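Local atomic coordinates of homoserine O-acetyltransferase (PDB entry 3I1I), a protein that probably transfers an acetyl group from acetyl-CoA to the side-chain hydroxyl of L-homoserine, a step on the route to methionine. Residues A[58-62]-A[63-67]; A[362-365]-A[366-369]; A[247-250]-A[251-255]. All blocks are in the same frame, centred on the assembly; numbering follows the deposited sequence.

Contact 1: A[58-62]-A[63-67]; sequences AGKYT and AHDEE
A type I beta turn from T62 to D65 closes this part of the loop after strand 44-48, and the carboxylate of D65 folds back to bind the backbone that enters the turn. Its OD2 accepts two neighbouring amides: Y61 N at 2.6 Å, on the syn side but tilted 30° out of the carboxylate plane, and T62 N at 3.2 Å, from well above it. Both donors come from the same face of that plane. OD1 takes the remaining role, receiving the T62 hydroxyl, OG1, at 3.0 Å, so the rotation of the carboxylate is fixed by bonds to both of its oxygens. Aspartate suits the place because its short side chain can reach amides three and four residues back while its own N bonds to T62 O at 3.2 Å, the i+3 to i bond that closes the turn.

T62 also makes an ST turn: OG1 lies between its own backbone N and carbonyl carbon (chi1 81°), from where it accepts H64 N while donating to D65. The same oxygen sits over the centre of the H64 imidazole, 3.0 Å above its plane, and T62 CB adds a CH-pi contact to that face. A threonine supplies both the hydroxyl and the carbon that the ring covers. K60 passes D65 in the opposite direction, its extended chain carrying NZ to D65 O at 3.0 Å, nearly in line with the carbonyl bond; D65 OD2 is 6.6 Å from NZ. The Y61 ring leads away from the turn, where it stacks with H56 and H103 and its OH bonds to E32 on strand 24-34 of the main sheet of this alpha/beta hydrolase fold. G59 N bonds to the D72 carboxylate (OD1) farther along the chain.

Contact 2: A[362-365]-A[366-369]; sequences EKKV and YEFL
V365 and L369, one helical turn apart, form the tightly packed side of helix 362-370. Their side chains lie alongside each other and point the same way, with V365 CG1 touching L369 CD1 at 3.9 Å, and L369 N bonds to V365 O at 2.8 Å. Branched aliphatic residues suit a face buried against the sheet, because they fill it without bringing polar atoms. F368 shares this burial: with CG anti to the backbone N (chi1 -167°), its ring leads away from the preceding turn into the protein.

The opposite character appears at K363, Y366 and E367, which are exposed to solvent. K364 stands at the border. Its principal partner is E341, to which NZ makes a salt bridge; E367 is the second. The lysine chain bends at chi2 (55°), so that NZ comes round to E367 OE1 at 3.0 Å, forming a salt bridge from above the carboxylate plane. This bridge is described for one of two modelled conformers of E367 and is doubtful to that extent. A long, flexible lysine can serve two acidic partners. K363 NZ remains 6.0 Å from E367 OE2, too far for direct pairing.

Inward, the helix packs on three neighbouring parallel strands of the mixed sheet: V365 on M152 and I313, L369 on A150, and F368 on R174, I176, N309 and L311, thereby spanning strands 150-154, 174-178 and 309-313.

Contact 3: A[247-250]-A[251-255]; sequences EVEP and YEKVS
The Y251 ring meets V248 at its edge, where V248 O lies near the ring plane; the ring also stacks with H294 of the second subunit. A tyrosine suits this interface position, since beyond the stack its OH makes a weak hydrogen bond to L289 O of that subunit. At the other flat groups, the carboxylates of E249 and E252 stand almost perpendicular, 88° apart. The 2.6 Å between E249 OE2 and E252 OE1 is doubtful, because E249 was modelled in two conformers.

In the backbone, a short 3-10 turn holds the chain: Y251 N bonds to V248 O at 3.0 Å and E252 N to E249 O at 3.0 Å. P250, which has no N-H to offer, fits early in such a turn, and its ring packs on L289 of the second subunit. The E249 chain bends at chi2 (54°) and brings OE1 to K253 NZ at 3.3 Å, a weak bond, part of a salt bridge, in the conformer described.

E249 OE1 is thus held by S256 OG with weak help from K253, while K285 NZ of the second subunit bonds to the carbonyls of K253 and V254, a polar grip across the subunit boundary.

The three contacts are separate local structures. Contacts 1 and 2 have centres 26 Å apart and nearest atoms about 13 Å apart; contact 3 lies farther off, its centre 44 Å from that of contact 1 and 51 Å from that of contact 2. Contact 2 backs the central sheet, including strand 150-154, which leads to S155, the probable nucleophile of a triad with D318 and H351. Contact 1 is a surface loop of the same alpha/beta hydrolase fold. Contact 3, its centre about 39 Å from the chain centre, belongs to an extended arm that meets the second subunit, whereas no other chain of the assembly touches contacts 1 and 2.

Contact 1: A[58-62]-A[63-67]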
# COMPACT_ATOMS: atom_id res chain seq x y z
N ALA A 58 -19.00 20.69 -14.62
CA ALA A 58 -19.16 21.05 -16.05
C ALA A 58 -18.70 22.46 -16.37
O ALA A 58 -18.48 23.31 -15.48
CB ALA A 58 -20.63 20.86 -16.50
N GLY A 59 -18.47 22.68 -17.66
CA GLY A 59 -18.17 24.01 -18.16
C GLY A 59 -16.79 24.46 -17.76
O GLY A 59 -15.91 23.63 -17.47
N LYS A 60 -16.61 25.78 -17.79
CA LYS A 60 -15.32 26.42 -17.54
C LYS A 60 -15.49 27.70 -16.77
O LYS A 60 -16.52 28.37 -16.89
CB LYS A 60 -14.63 26.79 -18.84
CG LYS A 60 -14.67 25.76 -19.95
CD LYS A 60 -13.66 26.12 -21.03
CE LYS A 60 -13.56 25.09 -22.13
NZ LYS A 60 -12.32 25.22 -22.97
N TYR A 61 -14.46 28.03 -16.01
CA TYR A 61 -14.43 29.24 -15.21
C TYR A 61 -13.90 30.46 -16.00
O TYR A 61 -14.19 31.59 -15.64
CB TYR A 61 -13.55 29.04 -13.98
CG TYR A 61 -14.04 28.04 -12.97
CD1 TYR A 61 -15.31 28.16 -12.38
CD2 TYR A 61 -13.23 26.99 -12.55
CE1 TYR A 61 -15.76 27.24 -11.44
CE2 TYR A 61 -13.65 26.09 -11.61
CZ TYR A 61 -14.93 26.21 -11.06
OH TYR A 61 -15.35 25.31 -10.12
N THR A 62 -13.10 30.24 -17.03
CA THR A 62 -12.71 31.31 -17.98
C THR A 62 -12.73 30.67 -19.35
O THR A 62 -12.63 29.44 -19.47
CB THR A 62 -11.30 31.91 -17.70
OG1 THR A 62 -10.29 31.05 -18.25
CG2 THR A 62 -11.03 32.07 -16.19
N ALA A 63 -12.85 31.48 -20.40
CA ALA A 63 -12.86 30.90 -21.75
C ALA A 63 -11.48 30.37 -22.16
O ALA A 63 -11.37 29.67 -23.15
CB ALA A 63 -13.40 31.90 -22.77
N HIS A 64 -10.43 30.65 -21.39
CA HIS A 64 -9.11 30.09 -21.71
C HIS A 64 -8.74 28.89 -20.84
O HIS A 64 -7.57 28.51 -20.78
CB HIS A 64 -8.01 31.18 -21.62
CG HIS A 64 -7.82 31.77 -20.25
ND1 HIS A 64 -7.11 31.13 -19.26
CD2 HIS A 64 -8.26 32.94 -19.71
CE1 HIS A 64 -7.12 31.88 -18.16
NE2 HIS A 64 -7.82 32.98 -18.41
N ASP A 65 -9.73 28.30 -20.16
CA ASP A 65 -9.49 27.06 -19.40
C ASP A 65 -9.13 25.94 -20.38
O ASP A 65 -9.86 25.68 -21.33
CB ASP A 65 -10.72 26.61 -18.59
CG ASP A 65 -10.99 27.46 -17.35
OD1 ASP A 65 -10.17 28.34 -17.00
OD2 ASP A 65 -12.06 27.24 -16.70
N GLU A 66 -8.04 25.26 -20.10
CA GLU A 66 -7.58 24.16 -20.95
C GLU A 66 -8.65 23.08 -20.99
O GLU A 66 -9.00 22.58 -22.06
CB GLU A 66 -6.31 23.52 -20.38
CG GLU A 66 -5.20 24.51 -19.97
CD GLU A 66 -4.29 24.93 -21.12
OE1 GLU A 66 -4.65 24.70 -22.30
OE2 GLU A 66 -3.20 25.51 -20.83
N GLU A 67 -9.16 22.74 -19.81
CA GLU A 67 -10.13 21.67 -19.60
C GLU A 67 -11.46 22.18 -19.10
O GLU A 67 -11.58 23.30 -18.60
CB GLU A 67 -9.56 20.68 -18.59
CG GLU A 67 -8.41 19.89 -19.20
CD GLU A 67 -7.51 19.20 -18.19
OE1 GLU A 67 -7.94 18.92 -17.03
OE2 GLU A 67 -6.34 18.91 -18.59

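Contact 2: A[362-365]-A[366-369]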
# COMPACT_ATOMS: atom_id res chain seq x y z
N GLU A 362 -25.06 7.55 -21.21
CA GLU A 362 -25.76 8.84 -21.31
C GLU A 362 -27.20 8.65 -21.80
O GLU A 362 -28.11 9.33 -21.35
CB GLU A 362 -25.02 9.79 -22.24
CG GLU A 362 -25.06 9.38 -23.70
CD GLU A 362 -24.10 10.17 -24.59
OE1 GLU A 362 -23.79 11.35 -24.28
OE2 GLU A 362 -23.67 9.63 -25.63
N LYS A 363 -27.42 7.70 -22.69
CA LYS A 363 -28.77 7.51 -23.20
C LYS A 363 -29.71 6.98 -22.10
O LYS A 363 -30.88 7.37 -22.04
CB LYS A 363 -28.74 6.58 -24.39
CG LYS A 363 -30.10 6.41 -25.03
CD LYS A 363 -30.03 5.46 -26.27
CE LYS A 363 -31.45 5.18 -26.86
NZ LYS A 363 -31.58 3.77 -27.41
N LYS A 364 -29.20 6.11 -21.23
CA LYS A 364 -29.95 5.61 -20.11
C LYS A 364 -30.25 6.72 -19.10
O LYS A 364 -31.37 6.77 -18.57
CB LYS A 364 -29.20 4.48 -19.42
CG LYS A 364 -30.01 3.76 -18.35
CD LYS A 364 -31.31 3.22 -18.91
CE LYS A 364 -31.80 2.01 -18.19
NZ LYS A 364 -33.29 1.80 -18.45
N VAL A 365 -29.28 7.58 -18.82
CA VAL A 365 -29.48 8.64 -17.86
C VAL A 365 -30.65 9.51 -18.33
O VAL A 365 -31.61 9.80 -17.59
CB VAL A 365 -28.19 9.45 -17.67
CG1 VAL A 365 -28.46 10.84 -17.10
CG2 VAL A 365 -27.19 8.64 -16.76
N TYR A 366 -30.57 9.91 -19.59
CA TYR A 366 -31.58 10.74 -20.21
C TYR A 366 -32.97 10.14 -20.05
O TYR A 366 -33.87 10.79 -19.62
CB TYR A 366 -31.24 10.90 -21.70
CG TYR A 366 -32.29 11.65 -22.44
CD1 TYR A 366 -32.39 13.03 -22.34
CD2 TYR A 366 -33.23 10.96 -23.20
CE1 TYR A 366 -33.40 13.73 -23.00
CE2 TYR A 366 -34.23 11.65 -23.88
CZ TYR A 366 -34.30 13.02 -23.78
OH TYR A 366 -35.30 13.66 -24.45
N GLU A 367 -33.13 8.87 -20.41
CA GLU A 367 -34.41 8.16 -20.28
C GLU A 367 -34.90 8.16 -18.83
O GLU A 367 -36.07 8.36 -18.55
CB GLU A 367 -34.24 6.72 -20.81
CG GLU A 367 -35.35 5.68 -20.53
CD GLU A 367 -34.96 4.24 -21.04
OE1 GLU A 367 -35.15 3.24 -20.31
OE2 GLU A 367 -34.42 4.13 -22.16
N PHE A 368 -33.98 7.95 -17.90
CA PHE A 368 -34.34 7.86 -16.49
C PHE A 368 -34.77 9.21 -15.92
O PHE A 368 -35.73 9.29 -15.15
CB PHE A 368 -33.16 7.30 -15.71
CG PHE A 368 -33.51 6.88 -14.34
CD1 PHE A 368 -34.19 5.71 -14.13
CD2 PHE A 368 -33.15 7.64 -13.26
CE1 PHE A 368 -34.52 5.30 -12.84
CE2 PHE A 368 -33.49 7.23 -11.97
CZ PHE A 368 -34.17 6.06 -11.77
N LEU A 369 -34.10 10.27 -16.33
CA LEU A 369 -34.49 11.62 -15.92
C LEU A 369 -35.89 11.99 -16.44
O LEU A 369 -36.55 12.86 -15.87
CB LEU A 369 -33.46 12.64 -16.40
CG LEU A 369 -32.11 12.54 -15.70
CD1 LEU A 369 -31.12 13.54 -16.33
CD2 LEU A 369 -32.25 12.75 -14.15

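Contact 3: A[247-250]-A[251-255]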
# COMPACT_ATOMS: atom_id res chain seq x y z
N GLU A 247 15.28 -4.25 -21.14
CA GLU A 247 16.09 -3.47 -20.18
C GLU A 247 16.68 -4.37 -19.07
O GLU A 247 15.98 -5.25 -18.51
CB GLU A 247 15.31 -2.29 -19.60
CG GLU A 247 14.12 -2.69 -18.72
CD GLU A 247 13.32 -1.52 -18.14
OE1 GLU A 247 13.76 -0.33 -18.25
OE2 GLU A 247 12.25 -1.82 -17.53
N VAL A 248 17.98 -4.19 -18.78
CA VAL A 248 18.70 -4.98 -17.80
C VAL A 248 18.88 -4.26 -16.46
O VAL A 248 19.08 -4.88 -15.45
CB VAL A 248 20.12 -5.42 -18.35
CG1 VAL A 248 19.99 -6.21 -19.68
CG2 VAL A 248 21.05 -4.20 -18.46
N GLU A 249 18.77 -2.95 -16.43
CA GLU A 249 19.16 -2.22 -15.21
C GLU A 249 18.27 -2.56 -14.01
O GLU A 249 18.77 -2.72 -12.90
CB GLU A 249 19.23 -0.71 -15.41
CG GLU A 249 19.63 0.09 -14.16
CD GLU A 249 20.93 -0.37 -13.51
OE1 GLU A 249 21.05 -0.24 -12.26
OE2 GLU A 249 21.84 -0.85 -14.23
N PRO A 250 16.95 -2.74 -14.20
CA PRO A 250 16.14 -3.19 -13.03
C PRO A 250 16.62 -4.52 -12.35
O PRO A 250 16.35 -4.72 -11.17
CB PRO A 250 14.74 -3.40 -13.63
CG PRO A 250 14.73 -2.46 -14.88
CD PRO A 250 16.13 -2.63 -15.43
N TYR A 251 17.31 -5.36 -13.12
CA TYR A 251 17.81 -6.67 -12.68
C TYR A 251 19.11 -6.57 -11.90
O TYR A 251 19.66 -7.59 -11.47
CB TYR A 251 18.01 -7.60 -13.90
CG TYR A 251 16.72 -8.06 -14.47
CD1 TYR A 251 16.19 -9.32 -14.15
CD2 TYR A 251 15.95 -7.22 -15.26
CE1 TYR A 251 14.97 -9.73 -14.66
CE2 TYR A 251 14.72 -7.62 -15.75
CZ TYR A 251 14.24 -8.87 -15.46
OH TYR A 251 13.02 -9.25 -15.96
N GLU A 252 19.59 -5.35 -11.68
CA GLU A 252 20.92 -5.16 -11.15
C GLU A 252 20.93 -4.59 -9.75
O GLU A 252 21.85 -4.85 -9.01
CB GLU A 252 21.73 -4.30 -12.13
CG GLU A 252 22.03 -5.08 -13.43
CD GLU A 252 22.82 -4.29 -14.47
OE1 GLU A 252 23.18 -3.10 -14.24
OE2 GLU A 252 23.08 -4.87 -15.55
N LYS A 253 19.92 -3.82 -9.39
CA LYS A 253 19.84 -3.23 -8.05
C LYS A 253 18.40 -3.25 -7.59
O LYS A 253 17.46 -3.07 -8.40
CB LYS A 253 20.32 -1.79 -8.06
CG LYS A 253 21.74 -1.59 -8.59
CD LYS A 253 22.27 -0.27 -8.08
CE LYS A 253 23.58 0.12 -8.75
NZ LYS A 253 23.32 0.71 -10.10
N VAL A 254 18.20 -3.46 -6.30
CA VAL A 254 16.85 -3.47 -5.80
C VAL A 254 16.18 -2.17 -6.21
O VAL A 254 15.04 -2.18 -6.65
CB VAL A 254 16.77 -3.69 -4.31
CG1 VAL A 254 15.32 -3.54 -3.81
CG2 VAL A 254 17.31 -5.10 -3.98
N SER A 255 16.92 -1.06 -6.15
CA SER A 255 16.33 0.27 -6.33
C SER A 255 16.20 0.73 -7.78
O SER A 255 15.65 1.78 -8.04
CB SER A 255 17.10 1.32 -5.50
OG SER A 255 18.47 1.26 -5.86